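Local structure of lipid II:glycine glycyltransferase (Staphylococcus aureus, 6SNR) at residues 14-19 with 24-29; 76-79 with 85-88. The protein probably catalyses transfer of the first glycine of the pentaglycine bridge from glycyl-tRNA to the lysine side chain of lipid II during peptidoglycan synthesis. All blocks are in the same frame, centred on the assembly; numbering follows the deposited sequence.

Overall arrangement
Both contacts are buried and apolar, their centres about 14 Å apart on two sides of strand 68-78; interaction 1 is centred about 16 Å and interaction 2 about 27 Å from the chain's centre. Interaction 1 joins the end of helix 8-17 to the turn leading into helix 27-33, whereas interaction 2 packs the end of the strand against helix 83-99. Val77 separates them: its side chain packs on Gln25 of interaction 1, Gln25 CG approaching Val77 CG2 at 3.6 Å, while Phe76 and Val78 point toward helix 83-99. Interaction 1 is small aliphatic packing with a lysine on its margin, whose charge finds Asp225; interaction 2 brings a phenylalanine ring together with leucine, valine and alanine.

Interaction 1: 14-19 with 24-29; sequences FVKSHP and LQLTKW
Val15 and Leu26 meet through their branches, with Val15 CG1 lying 3.8 Å from Leu26 CD2. The valine's chi1 of 175° carries CG1 away from its own backbone N and out toward the turn, where the same methyl also reaches Gln25 CB at 4.1 Å. CG2, the other branch, comes over the backbone of the turn, 4.0 Å from Gln25 O; both valine methyls therefore face Gln25, CG1 its side chain and CG2 its carbonyl. Leu26 approaches Val15 at a slant. Lys16 runs past the same leucine at about a right angle. Its extended chain touches with methylene carbons, CG against Leu26 CD2 at 4.1 Å and CE against Leu26 CD1 at 4.2 Å, so that both leucine branches are used, while the amino group continues to a salt bridge with Asp225. Gln25 contributes its CB to Val15; beyond that, chi2 of -73° bends the chain away from helix 8-17, toward strand 68-78. Leu26 holds the N-cap position of helix 27-33, and next to it Thr27 OG1 hydrogen-bonds Asp12 OD2, a second tie back to helix 8-17. Val15 also touches Val54 of strand 50-61. The arrangement is an aliphatic contact between two short N-terminal helices joined by a loop with a 3-10 turn, packed beside the mixed sheet of the FemABX fold that holds strands 50-61 and 68-78.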
loop_
_atom_site.group_PDB
_atom_site.type_symbol
_atom_site.label_atom_id
_atom_site.label_comp_id
_atom_site.label_asym_id
_atom_site.label_seq_id
_atom_site.Cartn_x
_atom_site.Cartn_y
_atom_site.Cartn_z
ATOM N N PHE A 14 18.783 -8.153 -5.330
ATOM C CA PHE A 14 19.018 -7.306 -6.467
ATOM C C PHE A 14 17.780 -6.501 -6.797
ATOM O O PHE A 14 17.882 -5.272 -7.025
ATOM C CB PHE A 14 19.445 -8.139 -7.682
ATOM C CG PHE A 14 19.810 -7.300 -8.878
ATOM C CD1 PHE A 14 18.872 -6.901 -9.794
ATOM C CD2 PHE A 14 21.118 -6.894 -9.065
ATOM C CE1 PHE A 14 19.231 -6.116 -10.887
ATOM C CE2 PHE A 14 21.475 -6.115 -10.143
ATOM C CZ PHE A 14 20.529 -5.726 -11.065
ATOM N N VAL A 15 16.604 -7.137 -6.843
ATOM C CA VAL A 15 15.336 -6.423 -7.096
ATOM C C VAL A 15 15.060 -5.328 -6.044
ATOM O O VAL A 15 14.696 -4.209 -6.372
ATOM C CB VAL A 15 14.142 -7.405 -7.155
ATOM C CG1 VAL A 15 12.782 -6.680 -7.293
ATOM C CG2 VAL A 15 14.331 -8.435 -8.303
ATOM N N LYS A 16 15.320 -5.671 -4.798
ATOM C CA LYS A 16 15.016 -4.765 -3.697
ATOM C C LYS A 16 15.910 -3.541 -3.747
ATOM O O LYS A 16 15.437 -2.447 -3.401
ATOM C CB LYS A 16 15.111 -5.511 -2.362
ATOM C CG LYS A 16 13.938 -6.458 -2.125
ATOM C CD LYS A 16 14.077 -7.311 -0.876
ATOM C CE LYS A 16 12.821 -8.021 -0.444
ATOM N NZ LYS A 16 12.908 -8.667 0.914
ATOM N N SER A 17 17.152 -3.673 -4.199
ATOM C CA SER A 17 18.073 -2.510 -4.295
ATOM C C SER A 17 18.145 -1.783 -5.644
ATOM O O SER A 17 18.789 -0.723 -5.774
ATOM C CB SER A 17 19.480 -2.948 -3.898
ATOM O OG SER A 17 19.984 -3.978 -4.691
ATOM N N HIS A 18 17.477 -2.320 -6.662
ATOM C CA HIS A 18 17.536 -1.668 -7.962
ATOM C C HIS A 18 16.463 -0.572 -8.058
ATOM O O HIS A 18 15.318 -0.805 -7.674
ATOM C CB HIS A 18 17.346 -2.688 -9.068
ATOM C CG HIS A 18 17.713 -2.163 -10.404
ATOM N ND1 HIS A 18 18.906 -2.442 -11.034
ATOM C CD2 HIS A 18 17.055 -1.307 -11.214
ATOM C CE1 HIS A 18 18.941 -1.817 -12.194
ATOM N NE2 HIS A 18 17.830 -1.123 -12.330
ATOM N N PRO A 19 16.797 0.583 -8.650
ATOM C CA PRO A 19 15.778 1.631 -8.809
ATOM C C PRO A 19 14.496 1.168 -9.526
ATOM O O PRO A 19 13.417 1.750 -9.297
ATOM C CB PRO A 19 16.511 2.686 -9.630
ATOM C CG PRO A 19 17.901 2.546 -9.234
ATOM C CD PRO A 19 18.128 1.072 -9.073
ATOM N N LEU A 24 6.364 -7.051 -7.690
ATOM C CA LEU A 24 5.868 -8.064 -8.608
ATOM C C LEU A 24 6.998 -8.867 -9.289
ATOM O O LEU A 24 6.683 -9.815 -10.000
ATOM C CB LEU A 24 4.925 -7.416 -9.648
ATOM C CG LEU A 24 3.698 -6.670 -9.154
ATOM C CD1 LEU A 24 2.631 -6.480 -10.253
ATOM C CD2 LEU A 24 3.114 -7.043 -7.815
ATOM N N GLN A 25 8.269 -8.515 -9.010
ATOM C CA GLN A 25 9.437 -9.270 -9.459
ATOM C C GLN A 25 10.088 -10.125 -8.363
ATOM O O GLN A 25 11.121 -10.769 -8.624
ATOM C CB GLN A 25 10.445 -8.389 -10.138
ATOM C CG GLN A 25 9.984 -7.878 -11.509
ATOM C CD GLN A 25 10.021 -9.020 -12.525
ATOM O OE1 GLN A 25 8.975 -9.604 -12.976
ATOM N NE2 GLN A 25 11.192 -9.378 -12.816
ATOM N N LEU A 26 9.526 -10.110 -7.168
ATOM C CA LEU A 26 10.075 -10.939 -6.060
ATOM C C LEU A 26 9.666 -12.388 -6.192
ATOM O O LEU A 26 8.539 -12.720 -6.578
ATOM C CB LEU A 26 9.625 -10.403 -4.677
ATOM C CG LEU A 26 10.072 -8.980 -4.341
ATOM C CD1 LEU A 26 9.549 -8.611 -2.950
ATOM C CD2 LEU A 26 11.586 -8.877 -4.382
ATOM N N THR A 27 10.566 -13.286 -5.755
ATOM C CA THR A 27 10.265 -14.675 -5.823
ATOM C C THR A 27 9.031 -15.121 -5.022
ATOM O O THR A 27 8.296 -15.988 -5.451
ATOM C CB THR A 27 11.485 -15.584 -5.493
ATOM O OG1 THR A 27 11.809 -15.484 -4.089
ATOM C CG2 THR A 27 12.685 -15.264 -6.315
ATOM N N LYS A 28 8.796 -14.517 -3.838
ATOM C CA LYS A 28 7.637 -14.891 -3.048
ATOM C C LYS A 28 6.328 -14.341 -3.657
ATOM O O LYS A 28 5.271 -14.898 -3.411
ATOM C CB LYS A 28 7.786 -14.410 -1.596
ATOM C CG LYS A 28 8.930 -15.028 -0.852
ATOM C CD LYS A 28 8.772 -16.514 -0.693
ATOM C CE LYS A 28 9.680 -16.995 0.446
ATOM N NZ LYS A 28 9.384 -16.316 1.759
ATOM N N TRP A 29 6.435 -13.284 -4.469
ATOM C CA TRP A 29 5.232 -12.846 -5.234
ATOM C C TRP A 29 4.859 -13.928 -6.266
ATOM O O TRP A 29 3.674 -14.303 -6.438
ATOM C CB TRP A 29 5.470 -11.529 -5.919
ATOM C CG TRP A 29 4.269 -11.093 -6.668
ATOM C CD1 TRP A 29 4.047 -11.230 -8.009
ATOM C CD2 TRP A 29 3.080 -10.515 -6.120
ATOM N NE1 TRP A 29 2.804 -10.782 -8.320
ATOM C CE2 TRP A 29 2.187 -10.329 -7.190
ATOM C CE3 TRP A 29 2.678 -10.141 -4.829
ATOM C CZ2 TRP A 29 0.944 -9.745 -7.021
ATOM C CZ3 TRP A 29 1.442 -9.593 -4.658
ATOM C CH2 TRP A 29 0.579 -9.400 -5.752
#

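Interaction 2: 76-79 with 85-88; sequences FVVD and ALNA
The Phe76 ring is met obliquely by Leu86 CD1, 3.7 Å from Phe76 CD2 and 3.9 Å from Phe76 CE2. Ring and leucine side chain cross at about a right angle, and CD1 is the leucine atom that makes the touch. Leu86 puts it there by swinging CG away from its backbone N (chi1 -178°), sending the branch toward the strand although its CB does not point straight at it. From the same spot CD1 also faces Val78 CG1, at 4.2 Å, and so touches both the ring and a valine methyl two residues further along the strand segment. Val78 divides its work: CG1, wedged between its backbone N and carbonyl carbon at chi1 70°, serves the leucine, while CG2 lies 3.8 Å from Ala85 CB. With only a methyl at Ala85, the first turn of helix 83-99 probably can lie close to the strand here.

Phe76, which follows a cis peptide bond, packs with Val78 on Leu89, a turn further along helix 83-99, and also on Ala55 of strand 50-61. Leu86 extends to Leu126 in a loop. Ala85 N is hydrogen-bonded to Asn82 OD1, and Val78 O to Asn20 ND2. The contact thus lies at the start of the crossover of a beta-alpha-beta unit: strand 68-78 ends, helix 83-99 packs back against it, and strand 102-107 follows parallel to the first.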
loop_
_atom_site.group_PDB
_atom_site.type_symbol
_atom_site.label_atom_id
_atom_site.label_comp_id
_atom_site.label_asym_id
_atom_site.label_seq_id
_atom_site.Cartn_x
_atom_site.Cartn_y
_atom_site.Cartn_z
ATOM N N PHE A 76 11.443 -6.019 -17.215
ATOM C CA PHE A 76 12.705 -6.447 -16.612
ATOM C C PHE A 76 13.237 -5.482 -15.543
ATOM O O PHE A 76 12.986 -4.266 -15.578
ATOM C CB PHE A 76 13.824 -6.490 -17.667
ATOM C CG PHE A 76 13.473 -7.134 -18.993
ATOM C CD1 PHE A 76 13.410 -8.518 -19.138
ATOM C CD2 PHE A 76 13.240 -6.347 -20.108
ATOM C CE1 PHE A 76 13.178 -9.102 -20.356
ATOM C CE2 PHE A 76 12.996 -6.921 -21.342
ATOM C CZ PHE A 76 12.977 -8.297 -21.472
ATOM N N VAL A 77 14.011 -6.009 -14.610
ATOM C CA VAL A 77 14.670 -5.221 -13.558
ATOM C C VAL A 77 16.097 -4.928 -14.009
ATOM O O VAL A 77 17.035 -5.731 -13.822
ATOM C CB VAL A 77 14.603 -5.891 -12.196
ATOM C CG1 VAL A 77 15.245 -4.995 -11.147
ATOM C CG2 VAL A 77 13.165 -6.211 -11.817
ATOM N N VAL A 78 16.226 -3.775 -14.651
ATOM C CA VAL A 78 17.438 -3.373 -15.351
ATOM C C VAL A 78 17.408 -1.862 -15.563
ATOM O O VAL A 78 16.360 -1.278 -15.598
ATOM C CB VAL A 78 17.605 -4.122 -16.690
ATOM C CG1 VAL A 78 16.594 -3.720 -17.760
ATOM C CG2 VAL A 78 19.021 -3.968 -17.218
ATOM N N ASP A 79 18.580 -1.264 -15.693
ATOM C CA ASP A 79 18.719 0.106 -16.197
ATOM C C ASP A 79 18.444 0.071 -17.708
ATOM O O ASP A 79 19.207 -0.543 -18.456
ATOM C CB ASP A 79 20.121 0.619 -15.834
ATOM C CG ASP A 79 20.409 2.028 -16.342
ATOM O OD1 ASP A 79 19.579 2.624 -17.070
ATOM O OD2 ASP A 79 21.507 2.531 -15.999
ATOM N N ALA A 85 22.831 -5.003 -21.355
ATOM C CA ALA A 85 22.105 -5.811 -20.376
ATOM C C ALA A 85 20.672 -6.019 -20.840
ATOM O O ALA A 85 20.100 -7.112 -20.700
ATOM C CB ALA A 85 22.123 -5.124 -19.014
ATOM N N LEU A 86 20.033 -4.960 -21.320
ATOM C CA LEU A 86 18.667 -5.106 -21.843
ATOM C C LEU A 86 18.585 -6.139 -22.962
ATOM O O LEU A 86 17.722 -7.030 -22.930
ATOM C CB LEU A 86 18.119 -3.760 -22.322
ATOM C CG LEU A 86 16.693 -3.694 -22.847
ATOM C CD1 LEU A 86 15.651 -4.095 -21.798
ATOM C CD2 LEU A 86 16.453 -2.271 -23.341
ATOM N N ASN A 87 19.488 -6.049 -23.972
ATOM C CA ASN A 87 19.469 -7.048 -25.051
ATOM C C ASN A 87 19.689 -8.470 -24.561
ATOM O O ASN A 87 19.071 -9.423 -25.033
ATOM C CB ASN A 87 20.554 -6.692 -26.093
ATOM C CG ASN A 87 20.701 -7.736 -27.189
ATOM O OD1 ASN A 87 21.750 -8.418 -27.266
ATOM N ND2 ASN A 87 19.683 -7.878 -28.038
ATOM N N ALA A 88 20.614 -8.621 -23.618
ATOM C CA ALA A 88 20.896 -9.943 -23.079
ATOM C C ALA A 88 19.715 -10.543 -22.339
ATOM O O ALA A 88 19.406 -11.730 -22.474
ATOM C CB ALA A 88 22.096 -9.902 -22.204
#